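Local coordinates for putative flavoprotein decarboxylase (Streptomyces olivoviridis, PDB 6JLS), which probably decarboxylates a cysteine residue in thioviridamide biosynthesis, using bound flavin mononucleotide as its cofactor, at residues Leu131-Asn136 / Arg147-Leu152. Numbering follows the deposited sequence.
Sequences LAPVMN and RNLDAL. With FMN (flavin mononucleotide), chain B.
The puckered P133 ring meets helix 143-154 at its CG corner, where L149 CD2 approaches to 4.3 Å; CG alone of the ring comes within 4.5 Å of segment 147-152. The flat group here, the FMN isoalloxazine, is met at the rim of its pyrimidine part: N3 donates to V134 O over 2.7 Å, nearly straight at 174°. V134 CG1 lies beyond flavin O4 at 3.8 Å, close to the ring plane, whereas M135 CB sits clearly off that plane, 3.8 Å from N3.

Two residues earlier on the strand, L131 has CG anti to its carbonyl carbon (chi1 -50°) and its chain extended at chi2, carrying CD1 to the helix. L131 CD1 stands 4.0 Å from both L152 CD1 and L152 CD2, so the methyl fits the fork of a leucine crossing it at about a right angle. All four touching residues are buried and apolar. L106 of helix 103-110 touches both P133 and L152.

L131 also pairs by backbone with V158 and A160. The helix thus packs against strand 129-133 within a beta-alpha-beta crossover to parallel strand 158-159, as in the Rossmann-like fold of the Flavoprotein family, with the flavin at the strand's C-terminal end.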
# COMPACT_ATOMS: atom_id res chain seq x y z
N LEU A 131 -19.25 33.66 11.74
CA LEU A 131 -19.67 32.30 11.40
C LEU A 131 -20.94 32.35 10.55
O LEU A 131 -21.89 33.07 10.88
CB LEU A 131 -19.93 31.49 12.66
CG LEU A 131 -18.85 31.48 13.74
CD1 LEU A 131 -19.39 30.79 14.97
CD2 LEU A 131 -17.61 30.77 13.25
N ALA A 132 -20.96 31.56 9.47
CA ALA A 132 -22.12 31.47 8.57
C ALA A 132 -22.67 30.04 8.61
O ALA A 132 -22.23 29.17 7.83
CB ALA A 132 -21.75 31.87 7.15
N PRO A 133 -23.63 29.75 9.51
CA PRO A 133 -24.20 28.40 9.55
C PRO A 133 -24.87 28.04 8.24
O PRO A 133 -25.52 28.87 7.59
CB PRO A 133 -25.23 28.48 10.69
CG PRO A 133 -24.86 29.68 11.48
CD PRO A 133 -24.24 30.64 10.50
N VAL A 134 -24.70 26.79 7.83
CA VAL A 134 -25.39 26.24 6.67
C VAL A 134 -25.79 24.82 7.04
O VAL A 134 -24.93 24.01 7.41
CB VAL A 134 -24.52 26.24 5.40
CG1 VAL A 134 -25.27 25.60 4.24
CG2 VAL A 134 -24.10 27.65 5.04
N MET A 135 -27.08 24.53 6.96
CA MET A 135 -27.58 23.18 7.21
C MET A 135 -29.05 23.16 6.79
O MET A 135 -29.67 24.21 6.58
CB MET A 135 -27.41 22.78 8.68
CG MET A 135 -28.16 23.70 9.65
SD MET A 135 -27.66 23.56 11.38
CE MET A 135 -26.07 24.40 11.31
N ASN A 136 -29.59 21.95 6.66
CA ASN A 136 -31.01 21.83 6.38
C ASN A 136 -31.80 22.35 7.58
O ASN A 136 -31.40 22.12 8.73
CB ASN A 136 -31.40 20.37 6.08
CG ASN A 136 -30.88 19.39 7.11
OD1 ASN A 136 -29.75 19.50 7.59
ND2 ASN A 136 -31.70 18.41 7.46
N ARG A 147 -28.93 25.96 21.11
CA ARG A 147 -28.06 26.21 22.25
C ARG A 147 -26.61 26.40 21.82
O ARG A 147 -25.90 27.23 22.41
CB ARG A 147 -28.16 25.06 23.26
CG ARG A 147 -29.48 24.98 24.01
CD ARG A 147 -29.36 24.09 25.25
NE ARG A 147 -28.76 22.80 24.92
CZ ARG A 147 -29.47 21.76 24.48
NH1 ARG A 147 -30.77 21.87 24.34
NH2 ARG A 147 -28.86 20.61 24.18
N ASN A 148 -26.16 25.67 20.81
CA ASN A 148 -24.81 25.88 20.33
C ASN A 148 -24.63 27.30 19.80
O ASN A 148 -23.60 27.94 20.07
CB ASN A 148 -24.48 24.84 19.25
CG ASN A 148 -24.27 23.45 19.83
OD1 ASN A 148 -23.97 23.29 21.01
ND2 ASN A 148 -24.40 22.44 18.98
N LEU A 149 -25.61 27.80 19.05
CA LEU A 149 -25.54 29.18 18.58
C LEU A 149 -25.54 30.17 19.75
O LEU A 149 -24.81 31.17 19.73
CB LEU A 149 -26.71 29.46 17.63
CG LEU A 149 -26.87 28.51 16.43
CD1 LEU A 149 -28.05 28.93 15.56
CD2 LEU A 149 -25.59 28.45 15.58
N ASP A 150 -26.34 29.89 20.79
CA ASP A 150 -26.26 30.68 22.01
C ASP A 150 -24.85 30.68 22.57
O ASP A 150 -24.31 31.74 22.91
CB ASP A 150 -27.22 30.14 23.08
CG ASP A 150 -28.69 30.30 22.70
OD1 ASP A 150 -29.00 31.07 21.76
OD2 ASP A 150 -29.53 29.64 23.36
N ALA A 151 -24.22 29.51 22.67
CA ALA A 151 -22.87 29.44 23.21
C ALA A 151 -21.88 30.18 22.30
O ALA A 151 -20.99 30.89 22.79
CB ALA A 151 -22.46 27.97 23.40
N LEU A 152 -22.03 30.04 20.98
CA LEU A 152 -21.11 30.68 20.05
C LEU A 152 -21.16 32.19 20.18
O LEU A 152 -20.14 32.89 20.06
CB LEU A 152 -21.44 30.26 18.62
CG LEU A 152 -21.04 28.81 18.38
CD1 LEU A 152 -21.62 28.28 17.11
CD2 LEU A 152 -19.52 28.67 18.38
N1 FMN B . -23.62 19.36 7.38
C2 FMN B . -23.98 20.65 7.69
O2 FMN B . -23.96 21.02 8.86
N3 FMN B . -24.37 21.52 6.69
C4 FMN B . -24.40 21.11 5.38
O4 FMN B . -24.74 21.88 4.48
C4A FMN B . -24.03 19.81 5.06
N5 FMN B . -24.06 19.38 3.75
C5A FMN B . -23.70 18.09 3.43
C6 FMN B . -23.74 17.69 2.10
C7 FMN B . -23.38 16.39 1.75
C7M FMN B . -23.44 15.99 0.30
C8 FMN B . -22.98 15.48 2.74
C8M FMN B . -22.59 14.08 2.37
C9 FMN B . -22.94 15.89 4.08
C9A FMN B . -23.31 17.20 4.43
N10 FMN B . -23.28 17.63 5.75
C10 FMN B . -23.64 18.92 6.07
C1' FMN B . -22.84 16.69 6.84
C2' FMN B . -21.39 17.03 7.20
O2' FMN B . -20.50 16.83 6.12
C3' FMN B . -20.91 16.21 8.40
O3' FMN B . -21.61 16.65 9.54
C4' FMN B . -19.40 16.39 8.57
O4' FMN B . -18.83 15.51 9.53
C5' FMN B . -19.06 17.83 8.94
O5' FMN B . -17.68 17.84 9.18
P FMN B . -16.89 19.19 9.52
O1P FMN B . -17.84 20.14 10.24
O2P FMN B . -15.74 18.87 10.45
O3P FMN B . -16.42 19.84 8.25